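Local coordinates for beta-galactosidase (Trichoderma reesei, PDB 3OG2), which probably catalyses the hydrolysis of terminal non-reducing beta-D-galactose residues from beta-D-galactosides, as a family 35 glycoside hydrolase, at residues L52-P55 against S56-L59; F75-W79 against A80-G84; P117-N120 against A121-G125; A155-A158 against S159-A162; D201-N205 against A206-V210. All coordinates share one frame; numbering follows the deposited sequence.

Contact 1: L52-P55 against S56-L59; sequences LPVP and SLYL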
loop_
_atom_site.group_PDB
_atom_site.type_symbol
_atom_site.label_atom_id
_atom_site.label_comp_id
_atom_site.label_asym_id
_atom_site.label_seq_id
_atom_site.Cartn_x
_atom_site.Cartn_y
_atom_site.Cartn_z
ATOM N N LEU A 52 -9.108 -0.702 -0.204
ATOM C CA LEU A 52 -9.765 0.106 -1.235
ATOM C C LEU A 52 -11.094 -0.578 -1.544
ATOM O O LEU A 52 -11.151 -1.410 -2.472
ATOM C CB LEU A 52 -8.879 0.243 -2.494
ATOM C CG LEU A 52 -9.518 1.090 -3.607
ATOM C CD1 LEU A 52 -9.876 2.475 -3.153
ATOM C CD2 LEU A 52 -8.553 1.155 -4.792
ATOM N N PRO A 53 -12.129 -0.302 -0.759
ATOM C CA PRO A 53 -13.408 -1.033 -0.893
ATOM C C PRO A 53 -14.266 -0.447 -1.992
ATOM O O PRO A 53 -15.477 -0.203 -1.803
ATOM C CB PRO A 53 -14.021 -0.848 0.498
ATOM C CG PRO A 53 -13.566 0.548 0.905
ATOM C CD PRO A 53 -12.132 0.635 0.368
ATOM N N VAL A 54 -13.653 -0.264 -3.153
ATOM C CA VAL A 54 -14.374 0.275 -4.339
ATOM C C VAL A 54 -13.957 -0.604 -5.499
ATOM O O VAL A 54 -12.889 -0.378 -6.117
ATOM C CB VAL A 54 -14.000 1.713 -4.633
ATOM C CG1 VAL A 54 -14.757 2.241 -5.875
ATOM C CG2 VAL A 54 -14.308 2.627 -3.436
ATOM N N PRO A 55 -14.740 -1.633 -5.781
ATOM C CA PRO A 55 -14.329 -2.622 -6.770
ATOM C C PRO A 55 -13.958 -2.037 -8.123
ATOM O O PRO A 55 -12.995 -2.533 -8.763
ATOM C CB PRO A 55 -15.567 -3.529 -6.894
ATOM C CG PRO A 55 -16.273 -3.408 -5.595
ATOM C CD PRO A 55 -15.984 -2.019 -5.074
ATOM N N SER A 56 -14.689 -1.006 -8.544
ATOM C CA SER A 56 -14.387 -0.452 -9.887
ATOM C C SER A 56 -13.134 0.413 -9.945
ATOM O O SER A 56 -12.742 0.865 -11.040
ATOM C CB SER A 56 -15.638 0.294 -10.413
ATOM O OG SER A 56 -15.973 1.308 -9.476
ATOM N N LEU A 57 -12.450 0.641 -8.799
ATOM C CA LEU A 57 -11.168 1.341 -8.831
ATOM C C LEU A 57 -9.971 0.403 -8.846
ATOM O O LEU A 57 -8.853 0.888 -9.047
ATOM C CB LEU A 57 -11.055 2.273 -7.598
ATOM C CG LEU A 57 -11.827 3.590 -7.812
ATOM C CD1 LEU A 57 -11.778 4.377 -6.500
ATOM C CD2 LEU A 57 -11.246 4.410 -8.969
ATOM N N TYR A 58 -10.152 -0.909 -8.678
ATOM C CA TYR A 58 -8.949 -1.745 -8.799
ATOM C C TYR A 58 -8.289 -1.604 -10.143
ATOM O O TYR A 58 -7.049 -1.556 -10.218
ATOM C CB TYR A 58 -9.317 -3.210 -8.558
ATOM C CG TYR A 58 -9.782 -3.507 -7.146
ATOM C CD1 TYR A 58 -9.151 -2.900 -6.050
ATOM C CD2 TYR A 58 -10.843 -4.385 -6.946
ATOM C CE1 TYR A 58 -9.598 -3.173 -4.746
ATOM C CE2 TYR A 58 -11.287 -4.675 -5.637
ATOM C CZ TYR A 58 -10.656 -4.063 -4.569
ATOM O OH TYR A 58 -11.067 -4.344 -3.258
ATOM N N LEU A 59 -9.049 -1.470 -11.222
ATOM C CA LEU A 59 -8.439 -1.341 -12.538
ATOM C C LEU A 59 -7.661 -0.047 -12.642
ATOM O O LEU A 59 -6.640 0.018 -13.342
ATOM C CB LEU A 59 -9.504 -1.400 -13.646
ATOM C CG LEU A 59 -8.964 -1.459 -15.066
ATOM C CD1 LEU A 59 -8.038 -2.649 -15.367
ATOM C CD2 LEU A 59 -10.138 -1.427 -16.054
HETATM O O HOH W 1 -11.764 -2.506 -11.195
#
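The flat ring of Tyr58 reaches back along the chain to two carbonyl oxygens, Pro55 O beside its CD2 (3.4 Å) and Leu52 O beside its CE1, both coming in obliquely. Outside these residues the same ring forms a T-shaped (edge-to-face) stack with Phe100. Its hydroxyl hydrogen-bonds to Pro49 O, while Tyr58 OH also lies 3.0 Å from Leu52 O, so the phenol end sits among backbone oxygens of the loop. With CG anti to the carbonyl carbon (chi1 -66°), the ring is directed back to the loop rather than on along the helix.

Across the backbone from the ring, aliphatic groups meet. Leu52 crosses Leu57 at about a right angle, its CD2 resting 3.9 Å from Leu57 CB. Val54 and Leu57 lie side by side and point the same way, and Val54 CG1 meets Leu57 CD1 at 3.7 Å.

Backbone bonds wind the chain up. Leu57 N donates to Val54 O at 2.9 Å, and Tyr58 N gives a longer bond to Pro55 O. A water completes the grip on Pro55 O, donating to it at 2.7 Å and accepting from Leu59 N; it thereby bridges the pair that a direct i to i+4 helical bond would join. Ser56 OG is held from outside by Glu989 N.

Preceded by an inverse gamma turn centred on Pro53, this is the lead-in to helix 58-66, the crossover helix between parallel strands 38-47 and 72-76 of the TIM barrel.

Contact 2: F75-W79 against A80-G84; sequences FYVDW and ALLEG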
loop_
_atom_site.group_PDB
_atom_site.type_symbol
_atom_site.label_atom_id
_atom_site.label_comp_id
_atom_site.label_asym_id
_atom_site.label_seq_id
_atom_site.Cartn_x
_atom_site.Cartn_y
_atom_site.Cartn_z
ATOM N N PHE A 75 -0.629 -9.260 -3.069
ATOM C CA PHE A 75 -1.711 -8.787 -2.216
ATOM C C PHE A 75 -1.869 -9.678 -1.004
ATOM O O PHE A 75 -1.698 -10.895 -1.081
ATOM C CB PHE A 75 -3.030 -8.718 -2.969
ATOM C CG PHE A 75 -3.623 -10.058 -3.398
ATOM C CD1 PHE A 75 -3.185 -10.737 -4.542
ATOM C CD2 PHE A 75 -4.625 -10.645 -2.616
ATOM C CE1 PHE A 75 -3.772 -11.960 -4.906
ATOM C CE2 PHE A 75 -5.212 -11.853 -3.001
ATOM C CZ PHE A 75 -4.783 -12.505 -4.141
ATOM N N TYR A 76 -2.261 -9.053 0.103
ATOM C CA TYR A 76 -2.698 -9.769 1.291
ATOM C C TYR A 76 -4.208 -9.962 1.225
ATOM O O TYR A 76 -4.928 -9.162 0.580
ATOM C CB TYR A 76 -2.358 -8.973 2.556
ATOM C CG TYR A 76 -0.929 -9.077 3.046
ATOM C CD1 TYR A 76 -0.220 -10.297 3.108
ATOM C CD2 TYR A 76 -0.334 -7.908 3.543
ATOM C CE1 TYR A 76 1.094 -10.313 3.618
ATOM C CE2 TYR A 76 0.958 -7.939 4.045
ATOM C CZ TYR A 76 1.651 -9.140 4.076
ATOM O OH TYR A 76 2.930 -9.107 4.566
ATOM N N VAL A 77 -4.666 -10.951 1.995
ATOM C CA VAL A 77 -6.087 -11.069 2.365
ATOM C C VAL A 77 -6.157 -10.970 3.875
ATOM O O VAL A 77 -5.298 -11.582 4.555
ATOM C CB VAL A 77 -6.706 -12.386 1.887
ATOM C CG1 VAL A 77 -8.189 -12.395 2.247
ATOM C CG2 VAL A 77 -6.464 -12.619 0.409
ATOM N N ASP A 78 -7.106 -10.201 4.414
ATOM C CA ASP A 78 -7.221 -9.989 5.855
ATOM C C ASP A 78 -8.324 -10.869 6.412
ATOM O O ASP A 78 -9.532 -10.589 6.243
ATOM C CB ASP A 78 -7.501 -8.490 6.079
ATOM C CG ASP A 78 -7.559 -8.122 7.524
ATOM O OD1 ASP A 78 -7.486 -8.960 8.441
ATOM O OD2 ASP A 78 -7.684 -6.864 7.801
ATOM N N TRP A 79 -7.916 -11.931 7.112
ATOM C CA TRP A 79 -8.856 -12.920 7.662
ATOM C C TRP A 79 -9.885 -12.232 8.555
ATOM O O TRP A 79 -11.077 -12.599 8.519
ATOM C CB TRP A 79 -7.989 -13.944 8.435
ATOM C CG TRP A 79 -8.713 -15.006 9.187
ATOM C CD1 TRP A 79 -10.048 -15.407 9.140
ATOM C CD2 TRP A 79 -8.091 -15.863 10.164
ATOM N NE1 TRP A 79 -10.257 -16.435 10.018
ATOM C CE2 TRP A 79 -9.078 -16.737 10.663
ATOM C CE3 TRP A 79 -6.795 -15.964 10.659
ATOM C CZ2 TRP A 79 -8.807 -17.696 11.627
ATOM C CZ3 TRP A 79 -6.509 -16.907 11.614
ATOM C CH2 TRP A 79 -7.520 -17.762 12.090
ATOM N N ALA A 80 -9.477 -11.275 9.368
ATOM C CA ALA A 80 -10.372 -10.636 10.345
ATOM C C ALA A 80 -11.596 -10.012 9.654
ATOM O O ALA A 80 -12.635 -9.878 10.299
ATOM C CB ALA A 80 -9.627 -9.551 11.120
ATOM N N LEU A 81 -11.473 -9.629 8.365
ATOM C CA LEU A 81 -12.659 -9.071 7.658
ATOM C C LEU A 81 -13.565 -10.134 7.075
ATOM O O LEU A 81 -14.728 -9.803 6.801
ATOM C CB LEU A 81 -12.154 -8.138 6.536
ATOM C CG LEU A 81 -11.471 -6.846 7.075
ATOM C CD1 LEU A 81 -10.815 -6.129 5.892
ATOM C CD2 LEU A 81 -12.485 -5.968 7.766
ATOM N N LEU A 82 -13.010 -11.348 6.860
ATOM C CA LEU A 82 -13.777 -12.381 6.150
ATOM C C LEU A 82 -14.339 -13.435 7.051
ATOM O O LEU A 82 -15.178 -14.231 6.595
ATOM C CB LEU A 82 -12.849 -13.055 5.119
ATOM C CG LEU A 82 -12.172 -12.077 4.164
ATOM C CD1 LEU A 82 -11.505 -12.866 3.035
ATOM C CD2 LEU A 82 -13.149 -11.071 3.558
ATOM N N GLU A 83 -13.922 -13.517 8.308
ATOM C CA GLU A 83 -14.502 -14.496 9.232
ATOM C C GLU A 83 -14.693 -13.829 10.587
ATOM O O GLU A 83 -14.221 -14.301 11.623
ATOM C CB GLU A 83 -13.669 -15.790 9.307
ATOM C CG GLU A 83 -14.510 -16.949 9.851
ATOM C CD GLU A 83 -13.715 -18.201 10.144
ATOM O OE1 GLU A 83 -12.497 -18.183 10.101
ATOM O OE2 GLU A 83 -14.359 -19.241 10.448
ATOM N N GLY A 84 -15.407 -12.683 10.541
ATOM C CA GLY A 84 -15.659 -11.968 11.797
ATOM C C GLY A 84 -16.442 -12.799 12.788
ATOM O O GLY A 84 -16.260 -12.645 13.996
#
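Trp79 O is gripped by two backbone donors, Leu82 N at 2.8 Å and Glu83 N at 3.0 Å. They approach differently: Glu83 N comes nearly along the C=O axis, whereas Leu82 N stands above the carbonyl plane. One residue earlier, Leu81 N donates to Asp78 O. Asp78 is the N-cap of the short helix 79-82, which follows barrel strand 72-76 of the TIM barrel; its OD1 accepts a weak capping bond from Ala80 N (3.2 Å). With CG anti to the backbone N (chi1 -177°), the carboxylate reaches forward to the N-H of Ala80. Trp79 and Glu83 run side by side, and the indole NE1 donates to Glu83 OE1 at 2.8 Å, using the anti lone pair of that oxygen, with OE1 close to the ring plane. The other oxygen, OE2, accepts from Gly87 N and Asn152 ND2, and the indole stacks on Tyr153. A leucine in place of Trp79 would probably leave Glu83 OE1 without this donor and Tyr153 without its stacking partner. Val77 CG1 presses on Leu82 CD1 at 3.4 Å, a tight carbon contact between side chains that cross at about a right angle.

Contact 3: P117-N120 against A121-G125; sequences PYIN and AEVSG. With GOL (glycerol), chain G.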
loop_
_atom_site.group_PDB
_atom_site.type_symbol
_atom_site.label_atom_id
_atom_site.label_comp_id
_atom_site.label_asym_id
_atom_site.label_seq_id
_atom_site.Cartn_x
_atom_site.Cartn_y
_atom_site.Cartn_z
ATOM N N PRO A 117 -2.575 -17.424 7.012
ATOM C CA PRO A 117 -3.527 -16.662 7.809
ATOM C C PRO A 117 -3.024 -15.442 8.557
ATOM O O PRO A 117 -3.759 -14.441 8.627
ATOM C CB PRO A 117 -3.980 -17.678 8.892
ATOM C CG PRO A 117 -3.727 -19.023 8.333
ATOM C CD PRO A 117 -2.585 -18.876 7.363
ATOM N N TYR A 118 -1.778 -15.450 8.999
ATOM C CA TYR A 118 -1.155 -14.278 9.593
ATOM C C TYR A 118 -0.539 -13.433 8.482
ATOM O O TYR A 118 0.257 -13.962 7.676
ATOM C CB TYR A 118 -0.075 -14.713 10.606
ATOM C CG TYR A 118 0.390 -13.443 11.320
ATOM C CD1 TYR A 118 -0.471 -12.823 12.232
ATOM C CD2 TYR A 118 1.641 -12.872 11.069
ATOM C CE1 TYR A 118 -0.086 -11.675 12.902
ATOM C CE2 TYR A 118 2.033 -11.698 11.713
ATOM C CZ TYR A 118 1.150 -11.109 12.624
ATOM O OH TYR A 118 1.503 -9.924 13.248
ATOM N N ILE A 119 -0.878 -12.124 8.431
ATOM C CA ILE A 119 -0.313 -11.247 7.412
ATOM C C ILE A 119 0.483 -10.070 7.979
ATOM O O ILE A 119 1.227 -9.439 7.228
ATOM C CB ILE A 119 -1.415 -10.693 6.438
ATOM C CG1 ILE A 119 -2.481 -9.869 7.144
ATOM C CG2 ILE A 119 -2.008 -11.835 5.606
ATOM C CD1 ILE A 119 -3.366 -9.077 6.201
ATOM N N ASN A 120 0.347 -9.750 9.268
ATOM C CA ASN A 120 1.014 -8.569 9.872
ATOM C C ASN A 120 0.390 -7.327 9.241
ATOM O O ASN A 120 -0.741 -6.991 9.610
ATOM C CB ASN A 120 2.549 -8.679 9.722
ATOM C CG ASN A 120 3.257 -7.905 10.808
ATOM O OD1 ASN A 120 3.038 -8.158 12.029
ATOM N ND2 ASN A 120 4.076 -6.926 10.452
ATOM N N ALA A 121 1.057 -6.673 8.287
ATOM C CA ALA A 121 0.400 -5.721 7.393
ATOM C C ALA A 121 -0.075 -4.445 8.026
ATOM O O ALA A 121 -0.767 -3.617 7.392
ATOM C CB ALA A 121 -0.777 -6.359 6.638
ATOM N N GLU A 122 0.314 -4.202 9.272
ATOM C CA GLU A 122 -0.189 -3.043 10.031
ATOM C C GLU A 122 -1.725 -2.997 10.084
ATOM O O GLU A 122 -2.347 -1.951 10.168
ATOM C CB GLU A 122 0.386 -1.724 9.498
ATOM C CG GLU A 122 1.898 -1.606 9.836
ATOM C CD GLU A 122 2.776 -2.467 8.945
ATOM O OE1 GLU A 122 2.753 -2.277 7.689
ATOM O OE2 GLU A 122 3.560 -3.296 9.482
ATOM N N VAL A 123 -2.338 -4.194 10.069
ATOM C CA VAL A 123 -3.783 -4.325 10.221
ATOM C C VAL A 123 -4.077 -4.862 11.631
ATOM O O VAL A 123 -3.223 -5.503 12.276
ATOM C CB VAL A 123 -4.479 -5.225 9.187
ATOM C CG1 VAL A 123 -4.191 -4.688 7.771
ATOM C CG2 VAL A 123 -4.140 -6.709 9.310
ATOM N N SER A 124 -5.316 -4.621 12.079
ATOM C CA SER A 124 -5.724 -5.079 13.406
ATOM C C SER A 124 -5.491 -6.602 13.515
ATOM O O SER A 124 -5.895 -7.366 12.635
ATOM C CB SER A 124 -7.210 -4.769 13.604
ATOM O OG SER A 124 -7.561 -5.126 14.943
ATOM N N GLY A 125 -4.842 -7.009 14.602
ATOM C CA GLY A 125 -4.521 -8.405 14.937
ATOM C C GLY A 125 -3.489 -8.988 13.988
ATOM O O GLY A 125 -3.271 -10.230 14.008
HETATM C C1 GOL G . 4.545 -5.227 6.681
HETATM O O1 GOL G . 4.735 -5.161 8.100
HETATM C C2 GOL G . 4.509 -6.673 6.198
HETATM O O2 GOL G . 3.348 -7.247 6.689
HETATM C C3 GOL G . 5.725 -7.451 6.679
HETATM O O3 GOL G . 5.606 -8.778 6.110
#
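Asn120 and Ala121 carry this turn, with Ile119 as their apolar flank. The Asn120 amide is used at both ends: OD1 accepts from Tyr118 OH at 2.6 Å, in the carbonyl plane on a lone pair, and ND2 donates to O1 of a bound glycerol at 3.0 Å. The tyrosine bond fixes which way the amide faces, turning its NH2 to the ligand. A leucine in place of Asn120 would probably strip Tyr118 OH of this acceptor and the glycerol of one donor. Asn120 O closes the turn by accepting an almost straight bond from Val123 N (3.3 Å, 174°).

Ala121 has a positive phi (69°), which crowds its CB to 3.0 Å from Asn120 O, while its N donates to glycerol O2 at 2.9 Å. On the flank, Ile119 CD1 touches Ala121 CB at 3.8 Å and, crossing at about a right angle, Val123 CG2.

Glu122, its chain bent at chi2, accepts from glycerol O1 through OE2 at 2.6 Å; OE1 is held by Tyr342 OH. An amide N-H, a backbone N-H and a carboxylate thus meet the hydroxyls of a small polyol, and since Ile119, Asn120, Ala121 and Glu122 all line the beta-D-galactose site, glycerol probably occupies positions that sugar hydroxyls would take.

Contact 4: A155-A158 against S159-A162; sequences AHIA and SIIA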
loop_
_atom_site.group_PDB
_atom_site.type_symbol
_atom_site.label_atom_id
_atom_site.label_comp_id
_atom_site.label_asym_id
_atom_site.label_seq_id
_atom_site.Cartn_x
_atom_site.Cartn_y
_atom_site.Cartn_z
ATOM N N ALA A 155 -9.342 -22.999 3.971
ATOM C CA ALA A 155 -10.046 -23.802 2.993
ATOM C C ALA A 155 -10.818 -22.926 2.031
ATOM O O ALA A 155 -10.822 -23.177 0.813
ATOM C CB ALA A 155 -10.966 -24.788 3.712
ATOM N N HIS A 156 -11.484 -21.899 2.559
ATOM C CA HIS A 156 -12.279 -21.029 1.712
ATOM C C HIS A 156 -11.405 -20.117 0.865
ATOM O O HIS A 156 -11.584 -20.008 -0.361
ATOM C CB HIS A 156 -13.229 -20.138 2.569
ATOM C CG HIS A 156 -14.431 -20.912 2.978
ATOM N ND1 HIS A 156 -14.502 -21.750 4.088
ATOM C CD2 HIS A 156 -15.662 -20.927 2.393
ATOM C CE1 HIS A 156 -15.740 -22.276 4.140
ATOM N NE2 HIS A 156 -16.452 -21.790 3.122
ATOM N N ILE A 157 -10.445 -19.398 1.497
ATOM C CA ILE A 157 -9.704 -18.399 0.710
ATOM C C ILE A 157 -8.753 -19.074 -0.266
ATOM O O ILE A 157 -8.561 -18.582 -1.393
ATOM C CB ILE A 157 -8.986 -17.390 1.636
ATOM C CG1 ILE A 157 -8.644 -16.103 0.868
ATOM C CG2 ILE A 157 -7.720 -17.968 2.293
ATOM C CD1 ILE A 157 -9.847 -15.274 0.469
ATOM N N ALA A 158 -8.134 -20.202 0.103
ATOM C CA ALA A 158 -7.206 -20.836 -0.823
ATOM C C ALA A 158 -7.982 -21.472 -1.933
ATOM O O ALA A 158 -7.438 -21.553 -3.044
ATOM C CB ALA A 158 -6.280 -21.801 -0.092
ATOM N N SER A 159 -9.238 -21.878 -1.734
ATOM C CA SER A 159 -9.975 -22.384 -2.911
ATOM C C SER A 159 -10.398 -21.245 -3.830
ATOM O O SER A 159 -10.375 -21.435 -5.045
ATOM C CB SER A 159 -11.153 -23.210 -2.450
ATOM O OG SER A 159 -12.151 -22.451 -1.827
ATOM N N ILE A 160 -10.719 -20.056 -3.282
ATOM C CA ILE A 160 -10.974 -18.882 -4.121
ATOM C C ILE A 160 -9.738 -18.542 -4.926
ATOM O O ILE A 160 -9.797 -18.314 -6.136
ATOM C CB ILE A 160 -11.392 -17.705 -3.218
ATOM C CG1 ILE A 160 -12.851 -17.879 -2.739
ATOM C CG2 ILE A 160 -11.222 -16.357 -3.896
ATOM C CD1 ILE A 160 -13.238 -17.020 -1.564
ATOM N N ILE A 161 -8.577 -18.525 -4.278
ATOM C CA ILE A 161 -7.328 -18.221 -4.997
ATOM C C ILE A 161 -7.040 -19.306 -6.013
ATOM O O ILE A 161 -6.556 -19.061 -7.124
ATOM C CB ILE A 161 -6.233 -18.041 -3.953
ATOM C CG1 ILE A 161 -6.495 -16.784 -3.080
ATOM C CG2 ILE A 161 -4.838 -17.985 -4.551
ATOM C CD1 ILE A 161 -5.372 -16.583 -2.061
ATOM N N ALA A 162 -7.330 -20.585 -5.650
ATOM C CA ALA A 162 -7.026 -21.689 -6.540
ATOM C C ALA A 162 -7.758 -21.520 -7.876
ATOM O O ALA A 162 -7.208 -21.779 -8.954
ATOM C CB ALA A 162 -7.409 -23.052 -5.930
#
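Backbone hydrogen bonds join Ala155-Ala158 to Ser159-Ala162 as one unbroken run of alpha helix, each N-H reaching the carbonyl four residues back. Ile160 N donates to His156 O at 3.0 Å, and Ile161 N to Ile157 O. Ala162 N to Ala158 O is short, at 2.8 Å, but more bent, and Ser159 N to Ala155 O is the long one, at 3.3 Å.

Side-chain polar contact comes from Ser159, whose hydroxyl folds back on the preceding turn. Its OG stands between the backbone N and the carbonyl carbon (chi1 69°), which sets it 3.0 Å from Ala155 O and at a similar range from His156 O. Ser159 was modelled in two conformers, so this attachment is tentative. The polar end of His156 is engaged outside the two segments: ND1 is hydrogen-bonded to Asn152 O and the ring stacks on Phe89.

Apolar contact along the helix is light. The CD1 methyls of Ile157 and Ile160 come within 4.3 Å of each other. Ile160 also lays its CG1 against His156 O at 3.4 Å, since that branch lies anti to its own carbonyl carbon (chi1 -76°).

These side chains also join helix 144-163 to the TIM barrel it flanks. Ile157 rests on Pro115 of strand 110-116 and Ala158 on Tyr175 of strand 172-177; Ile161, in one of its two modelled conformers, reaches both. Ile160 turns to the adjacent helix 98-107, where it meets Glu98 and Phe101.

Contact 5: D201-N205 against A206-V210; sequences DQARN and AGIIV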
loop_
_atom_site.group_PDB
_atom_site.type_symbol
_atom_site.label_atom_id
_atom_site.label_comp_id
_atom_site.label_asym_id
_atom_site.label_seq_id
_atom_site.Cartn_x
_atom_site.Cartn_y
_atom_site.Cartn_z
ATOM N N ASP A 201 0.253 -27.681 3.707
ATOM C CA ASP A 201 -0.742 -28.690 3.386
ATOM C C ASP A 201 -2.137 -28.066 3.252
ATOM O O ASP A 201 -2.909 -28.513 2.378
ATOM C CB ASP A 201 -0.816 -29.777 4.469
ATOM C CG ASP A 201 0.353 -30.707 4.608
ATOM O OD1 ASP A 201 1.222 -30.796 3.689
ATOM O OD2 ASP A 201 0.438 -31.435 5.660
ATOM N N GLN A 202 -2.450 -27.076 4.092
ATOM C CA GLN A 202 -3.799 -26.477 3.950
ATOM C C GLN A 202 -3.983 -25.901 2.557
ATOM O O GLN A 202 -5.031 -25.963 1.943
ATOM C CB GLN A 202 -4.024 -25.341 4.933
ATOM C CG GLN A 202 -4.080 -25.776 6.412
ATOM C CD GLN A 202 -4.230 -24.547 7.274
ATOM O OE1 GLN A 202 -3.350 -23.647 7.208
ATOM N NE2 GLN A 202 -5.291 -24.441 8.045
ATOM N N ALA A 203 -2.909 -25.207 2.082
ATOM C CA ALA A 203 -3.021 -24.558 0.756
ATOM C C ALA A 203 -3.054 -25.617 -0.331
ATOM O O ALA A 203 -3.875 -25.546 -1.267
ATOM C CB ALA A 203 -1.839 -23.607 0.572
ATOM N N ARG A 204 -2.178 -26.648 -0.279
ATOM C CA ARG A 204 -2.160 -27.692 -1.311
ATOM C C ARG A 204 -3.509 -28.413 -1.330
ATOM O O ARG A 204 -4.029 -28.742 -2.385
ATOM C CB ARG A 204 -1.024 -28.691 -1.026
ATOM C CG ARG A 204 0.338 -28.057 -1.260
ATOM C CD ARG A 204 0.548 -27.618 -2.693
ATOM N NE ARG A 204 1.940 -27.298 -3.023
ATOM C CZ ARG A 204 2.358 -26.390 -3.912
ATOM N NH1 ARG A 204 1.465 -25.674 -4.586
ATOM N NH2 ARG A 204 3.650 -26.229 -4.091
ATOM N N ASN A 205 -4.057 -28.695 -0.133
ATOM C CA ASN A 205 -5.316 -29.437 -0.030
ATOM C C ASN A 205 -6.456 -28.638 -0.651
ATOM O O ASN A 205 -7.427 -29.263 -1.118
ATOM C CB ASN A 205 -5.666 -29.739 1.420
ATOM C CG ASN A 205 -4.805 -30.792 2.079
ATOM O OD1 ASN A 205 -4.793 -30.915 3.334
ATOM N ND2 ASN A 205 -4.073 -31.530 1.301
ATOM N N ALA A 206 -6.350 -27.309 -0.658
ATOM C CA ALA A 206 -7.412 -26.459 -1.244
ATOM C C ALA A 206 -7.218 -26.242 -2.737
ATOM O O ALA A 206 -8.040 -25.518 -3.348
ATOM C CB ALA A 206 -7.439 -25.099 -0.537
ATOM N N GLY A 207 -6.201 -26.876 -3.332
ATOM C CA GLY A 207 -6.016 -26.822 -4.756
ATOM C C GLY A 207 -4.919 -25.907 -5.278
ATOM O O GLY A 207 -4.839 -25.710 -6.493
ATOM N N ILE A 208 -4.109 -25.330 -4.380
ATOM C CA ILE A 208 -3.042 -24.467 -4.849
ATOM C C ILE A 208 -1.964 -25.348 -5.466
ATOM O O ILE A 208 -1.445 -26.218 -4.746
ATOM C CB ILE A 208 -2.475 -23.620 -3.690
ATOM C CG1 ILE A 208 -3.546 -22.713 -3.096
ATOM C CG2 ILE A 208 -1.241 -22.849 -4.116
ATOM C CD1 ILE A 208 -4.091 -21.637 -4.053
ATOM N N ILE A 209 -1.682 -25.142 -6.766
ATOM C CA ILE A 209 -0.663 -25.956 -7.446
ATOM C C ILE A 209 0.441 -25.070 -8.005
ATOM O O ILE A 209 1.434 -25.599 -8.476
ATOM C CB ILE A 209 -1.252 -26.830 -8.572
ATOM C CG1 ILE A 209 -1.992 -26.014 -9.628
ATOM C CG2 ILE A 209 -2.131 -27.933 -7.940
ATOM C CD1 ILE A 209 -2.446 -26.903 -10.811
ATOM N N VAL A 210 0.307 -23.717 -7.967
ATOM C CA VAL A 210 1.391 -22.848 -8.371
ATOM C C VAL A 210 2.486 -22.915 -7.328
ATOM O O VAL A 210 2.302 -23.496 -6.241
ATOM C CB VAL A 210 0.894 -21.397 -8.586
ATOM C CG1 VAL A 210 -0.088 -21.390 -9.808
ATOM C CG2 VAL A 210 0.272 -20.788 -7.338
HETATM O O HOH W 2 -2.649 -28.790 -4.688
#
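A Schellman motif ends helix 193-205, tying Ala203 and Arg204 to Gly207 and Ile208. Ile208 N donates back to Ala203 O at 3.1 Å, and Gly207 N to Arg204 O at 3.0 Å. Gly207 makes the reversal with a positive phi (104°); a beta carbon there would jam against the carbonyl oxygen of Ala206. The apolar contact that accompanies this cap is the pairing of Ala203 CB with Ile208 CG1 at 4.1 Å.

Beyond the cap, Arg204 fastens the departing chain. Bent at chi2 (-62°), it curls past the helix end, and its NH1 donates to both Val210 O at 2.9 Å and Ile208 O at 3.0 Å. Both oxygens lie at the guanidinium edge, near its plane; the bond to Val210 is nearly straight, whereas NH1 stands well above the carbonyl plane of Ile208. The NH2 branch makes a salt bridge to Asp233, which together with the two carbonyls fixes the rotation of the group. Gln165 holds the exit from outside, its OE1 accepting from Ile209 N and Val210 N. A water sits across the turn, donating to Arg204 O at 2.7 Å and to Ile208 O at 2.8 Å.

Four of the five contacts form a connected series, 3-2-4-5, running from the galactose site to the helices around the TIM barrel. Contacts 2 and 3 have centres about 9 Å apart and meet at the galactose site, where Tyr76 OH lies 3.2 Å from Ile119 O; that hydroxyl, with Asn179 and Glu278, also holds the glycerol bound by contact 3. Contact 2 leans outward on contact 4, Val77 CG1 meeting Ile157 CD1 at 3.8 Å. Contact 4 in turn packs on contact 5, centres about 8 Å apart, through Ala158 CB and Ala206 CB at 3.5 Å. Contact 1 stands apart, its centre about 17 Å from that of contact 2, with helix 58-66 leading into strand 72-76.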